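Local coordinates for protein alpha-1,3-glucanase (Paenibacillus glycanilyticus, PDB 6K0P) that hydrolyses the alpha-1,3-glucosidic bonds of alpha-1,3-glucan and belongs to glycoside hydrolase family 87, at residues K224-G229 with G256-A261; N291-V296 with S316-K321; T208-Y213 with A231-G236; N346-G351 with N377-N382. The protein carries 1 engineered substitution. One frame throughout, in Å; residues are numbered along the deposited sequence.

Contact 1: K224-G229 with G256-A261; sequences KIFLYG and GFNISA. With SO4 (sulfate ion), chain G.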
loop_
_atom_site.group_PDB
_atom_site.type_symbol
_atom_site.label_atom_id
_atom_site.label_comp_id
_atom_site.label_asym_id
_atom_site.label_seq_id
_atom_site.Cartn_x
_atom_site.Cartn_y
_atom_site.Cartn_z
ATOM N N LYS A 224 -22.653 -2.514 -8.919
ATOM C CA LYS A 224 -21.583 -3.006 -9.775
ATOM C C LYS A 224 -21.978 -2.765 -11.225
ATOM O O LYS A 224 -23.039 -3.210 -11.677
ATOM C CB LYS A 224 -21.344 -4.485 -9.491
ATOM C CG LYS A 224 -20.338 -4.705 -8.396
ATOM C CD LYS A 224 -18.928 -4.428 -8.919
ATOM C CE LYS A 224 -17.993 -4.129 -7.769
ATOM N NZ LYS A 224 -16.594 -4.193 -8.250
ATOM N N ILE A 225 -21.138 -2.034 -11.943
ATOM C CA ILE A 225 -21.405 -1.644 -13.320
ATOM C C ILE A 225 -20.694 -2.634 -14.232
ATOM O O ILE A 225 -19.457 -2.727 -14.226
ATOM C CB ILE A 225 -20.955 -0.198 -13.569
ATOM C CG1 ILE A 225 -21.825 0.751 -12.743
ATOM C CG2 ILE A 225 -21.082 0.144 -15.036
ATOM C CD1 ILE A 225 -21.248 2.141 -12.588
ATOM N N PHE A 226 -21.474 -3.380 -15.020
ATOM C CA PHE A 226 -20.930 -4.464 -15.825
ATOM C C PHE A 226 -20.512 -3.974 -17.203
ATOM O O PHE A 226 -21.257 -3.245 -17.876
ATOM C CB PHE A 226 -21.926 -5.624 -15.923
ATOM C CG PHE A 226 -21.931 -6.474 -14.695
ATOM C CD1 PHE A 226 -22.677 -6.102 -13.591
ATOM C CD2 PHE A 226 -21.120 -7.598 -14.610
ATOM C CE1 PHE A 226 -22.654 -6.856 -12.429
ATOM C CE2 PHE A 226 -21.094 -8.359 -13.463
ATOM C CZ PHE A 226 -21.854 -7.985 -12.358
ATOM N N LEU A 227 -19.310 -4.370 -17.609
ATOM C CA LEU A 227 -18.780 -4.064 -18.928
ATOM C C LEU A 227 -18.826 -5.355 -19.725
ATOM O O LEU A 227 -18.275 -6.376 -19.296
ATOM C CB LEU A 227 -17.346 -3.531 -18.849
ATOM C CG LEU A 227 -17.127 -2.312 -17.947
ATOM C CD1 LEU A 227 -15.727 -1.718 -18.190
ATOM C CD2 LEU A 227 -18.201 -1.273 -18.179
ATOM N N TYR A 228 -19.520 -5.316 -20.854
ATOM C CA TYR A 228 -19.702 -6.483 -21.707
ATOM C C TYR A 228 -19.961 -5.976 -23.121
ATOM O O TYR A 228 -19.856 -4.775 -23.393
ATOM C CB TYR A 228 -20.797 -7.413 -21.156
ATOM C CG TYR A 228 -22.168 -6.777 -21.022
ATOM C CD1 TYR A 228 -22.462 -5.925 -19.964
ATOM C CD2 TYR A 228 -23.171 -7.041 -21.947
ATOM C CE1 TYR A 228 -23.719 -5.340 -19.838
ATOM C CE2 TYR A 228 -24.432 -6.471 -21.825
ATOM C CZ TYR A 228 -24.700 -5.624 -20.771
ATOM O OH TYR A 228 -25.942 -5.053 -20.637
ATOM N N GLY A 229 -20.293 -6.892 -24.028
ATOM C CA GLY A 229 -20.471 -6.530 -25.422
ATOM C C GLY A 229 -19.155 -6.540 -26.171
ATOM O O GLY A 229 -18.923 -7.397 -27.028
ATOM N N GLY A 256 -18.802 -0.399 -8.147
ATOM C CA GLY A 256 -17.654 -0.212 -9.009
ATOM C C GLY A 256 -17.902 -0.830 -10.362
ATOM O O GLY A 256 -19.013 -0.724 -10.887
ATOM N N PHE A 257 -16.889 -1.477 -10.930
ATOM C CA PHE A 257 -17.000 -2.098 -12.243
ATOM C C PHE A 257 -16.746 -3.592 -12.147
ATOM O O PHE A 257 -16.012 -4.067 -11.276
ATOM C CB PHE A 257 -16.008 -1.480 -13.239
ATOM C CG PHE A 257 -16.301 -0.040 -13.553
ATOM C CD1 PHE A 257 -17.322 0.305 -14.421
ATOM C CD2 PHE A 257 -15.575 0.969 -12.939
ATOM C CE1 PHE A 257 -17.608 1.634 -14.683
ATOM C CE2 PHE A 257 -15.847 2.293 -13.205
ATOM C CZ PHE A 257 -16.863 2.630 -14.076
ATOM N N ASN A 258 -17.378 -4.337 -13.051
ATOM C CA ASN A 258 -17.131 -5.762 -13.191
ATOM C C ASN A 258 -17.013 -6.040 -14.683
ATOM O O ASN A 258 -17.965 -5.810 -15.436
ATOM C CB ASN A 258 -18.266 -6.581 -12.551
ATOM C CG ASN A 258 -17.971 -8.073 -12.517
ATOM O OD1 ASN A 258 -17.406 -8.621 -13.461
ATOM N ND2 ASN A 258 -18.368 -8.741 -11.431
ATOM N N ILE A 259 -15.837 -6.489 -15.108
ATOM C CA ILE A 259 -15.486 -6.605 -16.520
ATOM C C ILE A 259 -15.675 -8.057 -16.947
ATOM O O ILE A 259 -14.905 -8.937 -16.544
ATOM C CB ILE A 259 -14.044 -6.140 -16.766
ATOM C CG1 ILE A 259 -13.826 -4.743 -16.160
ATOM C CG2 ILE A 259 -13.733 -6.155 -18.268
ATOM C CD1 ILE A 259 -12.408 -4.201 -16.333
ATOM N N SER A 260 -16.706 -8.310 -17.751
ATOM C CA SER A 260 -16.952 -9.633 -18.305
ATOM C C SER A 260 -15.977 -9.922 -19.446
ATOM O O SER A 260 -15.343 -9.020 -19.997
ATOM C CB SER A 260 -18.388 -9.727 -18.816
ATOM O OG SER A 260 -19.308 -9.472 -17.762
ATOM N N ALA A 261 -15.876 -11.209 -19.813
ATOM C CA ALA A 261 -14.896 -11.622 -20.813
ATOM C C ALA A 261 -15.074 -10.872 -22.130
ATOM O O ALA A 261 -14.089 -10.528 -22.797
ATOM C CB ALA A 261 -14.972 -13.132 -21.034
HETATM S S SO4 G . -17.923 -13.981 -18.216
HETATM O O1 SO4 G . -18.841 -14.047 -17.081
HETATM O O2 SO4 G . -16.810 -13.088 -17.889
HETATM O O3 SO4 G . -17.397 -15.318 -18.489
HETATM O O4 SO4 G . -18.647 -13.504 -19.396
#
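Phe226 and Asn258 stand side by side and point the same way, with ring and amide planes 23° apart. Asn258 CB lies 3.4 Å above the plane of the Phe226 ring, a CH-pi contact offset toward the rim, and the carboxamide carbon follows, Asn258 CG being 3.3 Å from Phe226 CE2. Ser260 OG comes to the same ring at its edge. The other face of this parallel strand pair is apolar. There Ile225 and Phe257 run alongside each other, Ile225 CB 3.8 Å from Phe257 CD1, and helix 196-204 packs on Ile225. Leu227 CD1 meets Ile259 CG1 at 4.1 Å, again with both side chains directed alike. Four backbone hydrogen bonds, from Ile225, Asn258, Leu227 and Ser260 N, fix the register between adjacent coils of the parallel beta-helix.

Lys224 leaves on the Phe226 face and bends at CG (chi2 -75°), carrying CD over the neighbouring strand. Its NZ donates to Phe257 O at 3.1 Å from 49° above the carbonyl plane. The same NZ bonds Lys286 O and forms a salt bridge with Asp289 one strand further on. An alanine here would probably leave the Asp289 carboxylate without its mate and Phe257 O without this donor.

The two faces thus differ chemically: aliphatic and aromatic carbon inside, an amide on a ring plus one ammonium group outside. That ammonium probably offsets the Asp289 charge, and its reach ties three neighbouring strands together by more than backbone bonds.

Contact 2: N291-V296 with S316-K321; sequences NGMQNV and SYNTFK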
loop_
_atom_site.group_PDB
_atom_site.type_symbol
_atom_site.label_atom_id
_atom_site.label_comp_id
_atom_site.label_asym_id
_atom_site.label_seq_id
_atom_site.Cartn_x
_atom_site.Cartn_y
_atom_site.Cartn_z
ATOM N N ASN A 291 -12.566 -11.312 -13.152
ATOM C CA ASN A 291 -11.998 -12.648 -13.039
ATOM C C ASN A 291 -11.628 -13.167 -14.420
ATOM O O ASN A 291 -12.454 -13.183 -15.338
ATOM C CB ASN A 291 -12.992 -13.592 -12.364
ATOM C CG ASN A 291 -13.085 -13.363 -10.864
ATOM O OD1 ASN A 291 -12.167 -12.819 -10.246
ATOM N ND2 ASN A 291 -14.198 -13.780 -10.271
ATOM N N GLY A 292 -10.366 -13.566 -14.565
ATOM C CA GLY A 292 -9.863 -14.040 -15.836
ATOM C C GLY A 292 -9.656 -12.979 -16.891
ATOM O O GLY A 292 -9.386 -13.325 -18.045
ATOM N N MET A 293 -9.766 -11.693 -16.545
ATOM C CA MET A 293 -9.710 -10.658 -17.568
ATOM C C MET A 293 -8.345 -10.603 -18.246
ATOM O O MET A 293 -7.310 -10.944 -17.657
ATOM C CB MET A 293 -10.083 -9.282 -17.004
ATOM C CG MET A 293 -8.968 -8.587 -16.238
ATOM S SD MET A 293 -9.586 -7.068 -15.484
ATOM C CE MET A 293 -8.049 -6.300 -14.957
ATOM N N GLN A 294 -8.356 -10.158 -19.501
ATOM C CA GLN A 294 -7.171 -10.095 -20.342
ATOM C C GLN A 294 -7.098 -8.729 -20.998
ATOM O O GLN A 294 -8.130 -8.157 -21.364
ATOM C CB GLN A 294 -7.214 -11.173 -21.456
ATOM C CG GLN A 294 -7.584 -12.585 -20.959
ATOM C CD GLN A 294 -6.413 -13.334 -20.332
ATOM O OE1 GLN A 294 -5.341 -13.457 -20.938
ATOM N NE2 GLN A 294 -6.623 -13.855 -19.122
ATOM N N ASN A 295 -5.879 -8.204 -21.134
ATOM C CA ASN A 295 -5.603 -7.029 -21.965
ATOM C C ASN A 295 -6.321 -5.766 -21.487
ATOM O O ASN A 295 -6.567 -4.852 -22.280
ATOM C CB ASN A 295 -5.904 -7.295 -23.447
ATOM C CG ASN A 295 -5.097 -8.445 -24.003
ATOM O OD1 ASN A 295 -5.651 -9.472 -24.405
ATOM N ND2 ASN A 295 -3.787 -8.287 -24.022
ATOM N N VAL A 296 -6.654 -5.687 -20.200
ATOM C CA VAL A 296 -7.358 -4.532 -19.641
ATOM C C VAL A 296 -6.332 -3.544 -19.104
ATOM O O VAL A 296 -5.319 -3.944 -18.521
ATOM C CB VAL A 296 -8.336 -4.986 -18.535
ATOM C CG1 VAL A 296 -8.888 -3.793 -17.748
ATOM C CG2 VAL A 296 -9.484 -5.813 -19.135
ATOM N N SER A 316 -4.524 -12.053 -17.000
ATOM C CA SER A 316 -3.237 -11.964 -17.671
ATOM C C SER A 316 -3.188 -10.826 -18.676
ATOM O O SER A 316 -4.216 -10.394 -19.214
ATOM C CB SER A 316 -2.895 -13.297 -18.358
ATOM O OG SER A 316 -2.702 -14.290 -17.365
ATOM N N TYR A 317 -1.969 -10.338 -18.916
ATOM C CA TYR A 317 -1.709 -9.333 -19.950
ATOM C C TYR A 317 -2.407 -8.011 -19.652
ATOM O O TYR A 317 -2.750 -7.257 -20.568
ATOM C CB TYR A 317 -2.065 -9.829 -21.359
ATOM C CG TYR A 317 -1.374 -11.111 -21.746
ATOM C CD1 TYR A 317 -0.068 -11.094 -22.211
ATOM C CD2 TYR A 317 -2.024 -12.338 -21.635
ATOM C CE1 TYR A 317 0.571 -12.266 -22.572
ATOM C CE2 TYR A 317 -1.386 -13.518 -21.983
ATOM C CZ TYR A 317 -0.093 -13.466 -22.449
ATOM O OH TYR A 317 0.541 -14.636 -22.802
ATOM N N ASN A 318 -2.630 -7.716 -18.379
ATOM C CA ASN A 318 -3.272 -6.473 -17.976
ATOM C C ASN A 318 -2.230 -5.447 -17.565
ATOM O O ASN A 318 -1.082 -5.777 -17.255
ATOM C CB ASN A 318 -4.250 -6.726 -16.827
ATOM C CG ASN A 318 -5.271 -7.775 -17.180
ATOM O OD1 ASN A 318 -6.120 -7.552 -18.045
ATOM N ND2 ASN A 318 -5.178 -8.939 -16.548
ATOM N N THR A 319 -2.647 -4.183 -17.560
ATOM C CA THR A 319 -1.763 -3.071 -17.231
ATOM C C THR A 319 -2.454 -2.203 -16.193
ATOM O O THR A 319 -3.554 -1.700 -16.440
ATOM C CB THR A 319 -1.425 -2.246 -18.475
ATOM O OG1 THR A 319 -0.709 -3.068 -19.410
ATOM C CG2 THR A 319 -0.562 -1.043 -18.106
ATOM N N PHE A 320 -1.826 -2.063 -15.028
ATOM C CA PHE A 320 -2.237 -1.108 -14.002
ATOM C C PHE A 320 -1.099 -0.104 -13.902
ATOM O O PHE A 320 0.000 -0.462 -13.478
ATOM C CB PHE A 320 -2.447 -1.819 -12.666
ATOM C CG PHE A 320 -3.731 -2.592 -12.587
ATOM C CD1 PHE A 320 -3.845 -3.830 -13.209
ATOM C CD2 PHE A 320 -4.831 -2.083 -11.907
ATOM C CE1 PHE A 320 -5.033 -4.550 -13.145
ATOM C CE2 PHE A 320 -6.024 -2.800 -11.839
ATOM C CZ PHE A 320 -6.122 -4.032 -12.459
ATOM N N LYS A 321 -1.354 1.142 -14.297
ATOM C CA LYS A 321 -0.291 2.129 -14.423
ATOM C C LYS A 321 -0.750 3.477 -13.890
ATOM O O LYS A 321 -1.888 3.886 -14.124
ATOM C CB LYS A 321 0.134 2.261 -15.898
ATOM C CG LYS A 321 1.227 3.261 -16.212
ATOM C CD LYS A 321 1.412 3.323 -17.732
ATOM C CE LYS A 321 2.572 4.220 -18.122
ATOM N NZ LYS A 321 2.712 4.298 -19.600
HETATM O O HOH W 1 -4.787 -15.831 -17.854
HETATM O O HOH W 2 -2.442 -6.253 -23.873
#
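Asn318 reaches from the strand 319-326 side into the loop 291-296, and each of its atoms has a partner there. CB lies 3.4 Å from Val296 O. CG, anti to the carbonyl carbon (chi1 -56°), stands 3.9 Å from Met293 CE, a methyl that also rests near Phe320 CZ. At the tip the amide divides its work. OD1 accepts from Val296 N at 2.9 Å, with the donor in the carbonyl plane on a lone pair and a nearly straight N-H...O angle of 164°. ND2 donates to Met293 O at 3.1 Å; that oxygen lies in the Asn318 amide plane, while ND2 stands above the Met293 carbonyl plane. Met293 O takes a second bond from Ser316 N, so two donors grip it, and the two bonds at opposite ends of the amide fix its rotation.

Farther out, a water joins Gln294 NE2 to Ser316 OG, which also bonds Ser340 N, and the Tyr317 ring meets that of Tyr341 on the next coil. Asn295 and Tyr317, both at positive phi, repeat the same backbone bend. Such stacked turns, with an asparagine amide bonding to the backbone of the preceding coil, fit the corner of a parallel beta-helix of the pectate-lyase-like kind.

Contact 3: T208-Y213 with A231-G236; sequences TKKGIY and ATEIVG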
loop_
_atom_site.group_PDB
_atom_site.type_symbol
_atom_site.label_atom_id
_atom_site.label_comp_id
_atom_site.label_asym_id
_atom_site.label_seq_id
_atom_site.Cartn_x
_atom_site.Cartn_y
_atom_site.Cartn_z
ATOM N N THR A 208 -20.254 2.637 -33.567
ATOM C CA THR A 208 -19.336 3.738 -33.803
ATOM C C THR A 208 -18.782 4.338 -32.516
ATOM O O THR A 208 -17.873 5.174 -32.587
ATOM C CB THR A 208 -20.021 4.831 -34.624
ATOM O OG1 THR A 208 -20.976 5.520 -33.808
ATOM C CG2 THR A 208 -20.723 4.218 -35.838
ATOM N N LYS A 209 -19.288 3.934 -31.350
ATOM C CA LYS A 209 -18.805 4.490 -30.093
ATOM C C LYS A 209 -17.609 3.696 -29.589
ATOM O O LYS A 209 -17.561 2.470 -29.717
ATOM C CB LYS A 209 -19.898 4.498 -29.024
ATOM C CG LYS A 209 -21.178 5.199 -29.438
ATOM C CD LYS A 209 -20.960 6.660 -29.758
ATOM C CE LYS A 209 -22.288 7.280 -30.172
ATOM N NZ LYS A 209 -22.112 8.562 -30.888
ATOM N N LYS A 210 -16.640 4.410 -29.015
ATOM C CA LYS A 210 -15.485 3.789 -28.379
ATOM C C LYS A 210 -15.683 3.555 -26.891
ATOM O O LYS A 210 -14.978 2.723 -26.305
ATOM C CB LYS A 210 -14.255 4.687 -28.543
ATOM C CG LYS A 210 -13.798 4.866 -29.979
ATOM C CD LYS A 210 -12.289 5.036 -30.015
ATOM C CE LYS A 210 -11.874 6.198 -30.890
ATOM N NZ LYS A 210 -10.647 6.861 -30.363
ATOM N N GLY A 211 -16.602 4.279 -26.266
ATOM C CA GLY A 211 -16.798 4.131 -24.833
ATOM C C GLY A 211 -17.644 5.254 -24.287
ATOM O O GLY A 211 -18.525 5.787 -24.980
ATOM N N ILE A 212 -17.375 5.603 -23.029
ATOM C CA ILE A 212 -18.092 6.669 -22.348
ATOM C C ILE A 212 -17.100 7.659 -21.762
ATOM O O ILE A 212 -15.942 7.324 -21.485
ATOM C CB ILE A 212 -19.052 6.154 -21.252
ATOM C CG1 ILE A 212 -18.281 5.554 -20.070
ATOM C CG2 ILE A 212 -20.043 5.157 -21.837
ATOM C CD1 ILE A 212 -19.157 5.314 -18.822
ATOM N N TYR A 213 -17.567 8.890 -21.596
ATOM C CA TYR A 213 -16.824 9.948 -20.934
ATOM C C TYR A 213 -17.594 10.351 -19.690
ATOM O O TYR A 213 -18.811 10.568 -19.748
ATOM C CB TYR A 213 -16.684 11.160 -21.860
ATOM C CG TYR A 213 -16.103 12.381 -21.187
ATOM C CD1 TYR A 213 -14.762 12.423 -20.805
ATOM C CD2 TYR A 213 -16.895 13.500 -20.936
ATOM C CE1 TYR A 213 -14.231 13.553 -20.191
ATOM C CE2 TYR A 213 -16.365 14.632 -20.338
ATOM C CZ TYR A 213 -15.042 14.650 -19.966
ATOM O OH TYR A 213 -14.541 15.789 -19.373
ATOM N N ALA A 231 -14.798 -4.558 -25.992
ATOM C CA ALA A 231 -13.844 -3.716 -25.281
ATOM C C ALA A 231 -14.389 -2.297 -25.185
ATOM O O ALA A 231 -14.885 -1.739 -26.168
ATOM C CB ALA A 231 -12.501 -3.713 -26.014
ATOM N N THR A 232 -14.301 -1.721 -23.988
ATOM C CA THR A 232 -14.938 -0.454 -23.650
ATOM C C THR A 232 -13.887 0.483 -23.077
ATOM O O THR A 232 -13.051 0.065 -22.272
ATOM C CB THR A 232 -15.980 -0.705 -22.554
ATOM O OG1 THR A 232 -16.913 -1.704 -22.993
ATOM C CG2 THR A 232 -16.732 0.565 -22.181
ATOM N N GLU A 233 -13.923 1.747 -23.483
ATOM C CA GLU A 233 -13.108 2.782 -22.857
ATOM C C GLU A 233 -13.990 3.585 -21.911
ATOM O O GLU A 233 -15.080 4.025 -22.291
ATOM C CB GLU A 233 -12.520 3.709 -23.916
ATOM C CG GLU A 233 -11.548 3.031 -24.853
ATOM C CD GLU A 233 -10.989 3.982 -25.880
ATOM O OE1 GLU A 233 -10.725 5.150 -25.528
ATOM O OE2 GLU A 233 -10.820 3.560 -27.045
ATOM N N ILE A 234 -13.529 3.763 -20.674
ATOM C CA ILE A 234 -14.172 4.638 -19.703
ATOM C C ILE A 234 -13.153 5.709 -19.354
ATOM O O ILE A 234 -12.084 5.397 -18.817
ATOM C CB ILE A 234 -14.634 3.862 -18.462
ATOM C CG1 ILE A 234 -15.634 2.781 -18.884
ATOM C CG2 ILE A 234 -15.263 4.802 -17.426
ATOM C CD1 ILE A 234 -16.158 1.958 -17.761
ATOM N N VAL A 235 -13.456 6.956 -19.702
ATOM C CA VAL A 235 -12.500 8.058 -19.629
ATOM C C VAL A 235 -13.112 9.173 -18.794
ATOM O O VAL A 235 -14.214 9.642 -19.096
ATOM C CB VAL A 235 -12.157 8.593 -21.034
ATOM C CG1 VAL A 235 -11.152 9.722 -20.936
ATOM C CG2 VAL A 235 -11.644 7.458 -21.947
ATOM N N GLY A 236 -12.396 9.604 -17.753
ATOM C CA GLY A 236 -12.793 10.748 -16.963
ATOM C C GLY A 236 -12.024 12.003 -17.342
ATOM O O GLY A 236 -11.271 12.046 -18.319
HETATM O O HOH W 3 -14.083 0.595 -27.480
HETATM O O HOH W 4 -9.054 5.270 -28.497
#
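Ile212 and Ile234 face the interior of a parallel beta-helix from adjacent strands; the axes of 211-213 and 233-236 approach to 4.8 Å at 11°. They point the same way, Ile212 CG1 being 4.0 Å from Ile234 CG1; Ile212 chi1 of 68° sets that carbon between its own N and carbonyl carbon. Helix 196-204 touches Ile212 as well. Beside this pair the CA atoms of the two strands are nearest at Gly211 and Glu233, 4.4 Å apart, and Gly211 CA lies 3.1 Å from Glu233 O; a CB there would collide with that oxygen, which accounts for glycine geometrically. Ile212 N then donates to Glu233 O, and Val235 N to Ile212 O. On the opposite face Tyr213 CD1 approaches Val235 O at 3.3 Å, while the phenol OH bonds Gln179 O.

The solvent side is looser. Lys210 and Glu233 run alongside each other, but their charged atoms do not touch, Lys210 NZ and Glu233 OE2 being 4.7 Å apart. The carboxylate bonds the Tyr187 hydroxyl through OE1. One water bridges Lys210 O and Ala231 O just before the strands begin. A second spans the charges, accepting from Lys210 NZ and donating to Glu233 OE2, 2.9 Å from each.

Contact 4: N346-G351 with N377-N382; sequences NNYARG and NLTATN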
loop_
_atom_site.group_PDB
_atom_site.type_symbol
_atom_site.label_atom_id
_atom_site.label_comp_id
_atom_site.label_asym_id
_atom_site.label_seq_id
_atom_site.Cartn_x
_atom_site.Cartn_y
_atom_site.Cartn_z
ATOM N N ASN A 346 4.340 1.866 -11.817
ATOM C CA ASN A 346 4.215 3.277 -11.471
ATOM C C ASN A 346 2.922 3.568 -10.719
ATOM O O ASN A 346 2.190 4.503 -11.039
ATOM C CB ASN A 346 4.381 4.196 -12.686
ATOM C CG ASN A 346 4.956 5.536 -12.300
ATOM O OD1 ASN A 346 6.070 5.607 -11.779
ATOM N ND2 ASN A 346 4.196 6.607 -12.522
ATOM N N ASN A 347 2.661 2.760 -9.694
ATOM C CA ASN A 347 1.504 2.928 -8.832
ATOM C C ASN A 347 1.964 3.275 -7.425
ATOM O O ASN A 347 3.011 2.809 -6.961
ATOM C CB ASN A 347 0.676 1.652 -8.790
ATOM C CG ASN A 347 0.191 1.237 -10.165
ATOM O OD1 ASN A 347 -0.685 1.878 -10.736
ATOM N ND2 ASN A 347 0.762 0.167 -10.707
ATOM N N TYR A 348 1.160 4.092 -6.754
ATOM C CA TYR A 348 1.436 4.562 -5.403
ATOM C C TYR A 348 0.326 4.064 -4.496
ATOM O O TYR A 348 -0.857 4.271 -4.792
ATOM C CB TYR A 348 1.461 6.100 -5.374
ATOM C CG TYR A 348 1.569 6.691 -3.984
ATOM C CD1 TYR A 348 0.432 6.937 -3.215
ATOM C CD2 TYR A 348 2.804 7.031 -3.447
ATOM C CE1 TYR A 348 0.524 7.468 -1.941
ATOM C CE2 TYR A 348 2.909 7.567 -2.172
ATOM C CZ TYR A 348 1.763 7.788 -1.428
ATOM O OH TYR A 348 1.857 8.322 -0.154
ATOM N N ALA A 349 0.705 3.422 -3.389
ATOM C CA ALA A 349 -0.248 2.962 -2.391
ATOM C C ALA A 349 0.139 3.525 -1.035
ATOM O O ALA A 349 1.315 3.507 -0.661
ATOM C CB ALA A 349 -0.278 1.432 -2.300
ATOM N N ARG A 350 -0.855 4.027 -0.304
ATOM C CA ARG A 350 -0.650 4.440 1.080
ATOM C C ARG A 350 -1.870 4.020 1.884
ATOM O O ARG A 350 -3.005 4.283 1.478
ATOM C CB ARG A 350 -0.455 5.959 1.202
ATOM C CG ARG A 350 -0.208 6.399 2.649
ATOM C CD ARG A 350 0.059 7.891 2.742
ATOM N NE ARG A 350 -1.134 8.724 2.546
ATOM C CZ ARG A 350 -1.216 9.740 1.684
ATOM N NH1 ARG A 350 -0.185 10.056 0.896
ATOM N NH2 ARG A 350 -2.325 10.463 1.621
ATOM N N GLY A 351 -1.647 3.378 3.026
ATOM C CA GLY A 351 -2.762 2.998 3.872
ATOM C C GLY A 351 -3.566 1.790 3.432
ATOM O O GLY A 351 -4.763 1.709 3.740
ATOM N N ASN A 377 8.458 0.175 -10.352
ATOM C CA ASN A 377 8.263 1.577 -9.988
ATOM C C ASN A 377 7.052 1.726 -9.069
ATOM O O ASN A 377 6.117 2.476 -9.342
ATOM C CB ASN A 377 8.136 2.460 -11.239
ATOM C CG ASN A 377 9.272 2.245 -12.226
ATOM O OD1 ASN A 377 10.442 2.352 -11.866
ATOM N ND2 ASN A 377 8.930 1.930 -13.470
ATOM N N LEU A 378 7.082 0.989 -7.963
ATOM C CA LEU A 378 5.944 0.926 -7.055
ATOM C C LEU A 378 6.313 1.517 -5.704
ATOM O O LEU A 378 7.415 1.278 -5.188
ATOM C CB LEU A 378 5.481 -0.518 -6.857
ATOM C CG LEU A 378 5.042 -1.292 -8.104
ATOM C CD1 LEU A 378 4.541 -2.682 -7.705
ATOM C CD2 LEU A 378 3.951 -0.536 -8.867
ATOM N N THR A 379 5.387 2.276 -5.123
ATOM C CA THR A 379 5.539 2.803 -3.776
ATOM C C THR A 379 4.393 2.289 -2.923
ATOM O O THR A 379 3.234 2.321 -3.350
ATOM C CB THR A 379 5.534 4.330 -3.805
ATOM O OG1 THR A 379 6.725 4.780 -4.462
ATOM C CG2 THR A 379 5.458 4.909 -2.390
ATOM N N ALA A 380 4.716 1.794 -1.728
ATOM C CA ALA A 380 3.703 1.335 -0.780
ATOM C C ALA A 380 4.134 1.754 0.617
ATOM O O ALA A 380 5.154 1.276 1.120
ATOM C CB ALA A 380 3.513 -0.179 -0.869
ATOM N N THR A 381 3.368 2.647 1.244
ATOM C CA THR A 381 3.744 3.197 2.542
ATOM C C THR A 381 2.549 3.136 3.484
ATOM O O THR A 381 1.406 2.976 3.055
ATOM C CB THR A 381 4.195 4.652 2.429
ATOM O OG1 THR A 381 3.115 5.440 1.914
ATOM C CG2 THR A 381 5.407 4.774 1.500
ATOM N N ASN A 382 2.817 3.289 4.780
ATOM C CA ASN A 382 1.760 3.249 5.788
ATOM C C ASN A 382 0.883 2.014 5.595
ATOM O O ASN A 382 -0.344 2.098 5.478
ATOM C CB ASN A 382 0.917 4.526 5.767
ATOM C CG ASN A 382 1.648 5.727 6.323
ATOM O OD1 ASN A 382 1.789 6.737 5.641
ATOM N ND2 ASN A 382 2.097 5.641 7.578
HETATM O O HOH W 5 4.071 8.053 1.210
#
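The Tyr348 ring lies obliquely against Thr379, whose CG2 is 3.6 Å from Tyr348 CD2, while the ring of Phe19 meets it edge-to-face. Two other flat groups follow along the same strands: the guanidinium of Arg350 and the amide of Asn382 have planes 81° apart, and Asn382 OD1 touches the aliphatic stem at Arg350 CD, 3.6 Å away. Tyr348 and Arg350 on one coil of a parallel beta-helix face Thr379 and Asn382 on the next, on the side that receives the N-terminal part of the chain. Thr379 OG1 bonds Ala15 N there, and Arg350 forms salt bridges with Asp138 and Glu171.

Tyr348 CG is anti to the backbone N (chi1 173°). At the far end of the ring, Arg350 NH1 donates to Tyr348 OH at 2.9 Å, the oxygen tilted 22° from the guanidinium plane. An alanine in place of Tyr348 would probably open a gap beside Thr379 CG2 and leave Arg350 NH1 without one of its acceptors.

On the reverse face the two alanines meet, Ala349 CB and Ala380 CB 4.4 Å apart, both against Phe357. Backbone bonds run from Thr379 N to Asn347 O through to Gly351 N to Thr381 O, so alternate residues of 346-351 bond across this pair, while Tyr348 and Arg350 bond the strand on the other side. Across the polar face Thr381 OG1 and Tyr348 OH stand 3.8 Å apart, and one water spans them, 2.6 Å from Tyr348 OH and 2.9 Å from Thr381 OG1.

All four contacts join adjacent coils of the same beta-helix, but at different depths. Contact 4 lies about 5 Å (centre to centre) from the middle of the chain and is buried, its polar groups shared between neighbouring coils and the N-terminal region. Contact 3, about 29 Å out, has a buried apolar face and a water-bridged charged edge. Contacts 1 and 2 are partly buried: the first pairs regular strands, whereas the second relies on an asparagine amide at a turn. Contacts 1 and 3 share one apolar core through Ile234 and Phe257; Ile259 and Val296 extend it to contact 2. Contacts 2 and 4 meet where Asn347 ND2 lies 2.9 Å from Phe320 O, a probable hydrogen bond.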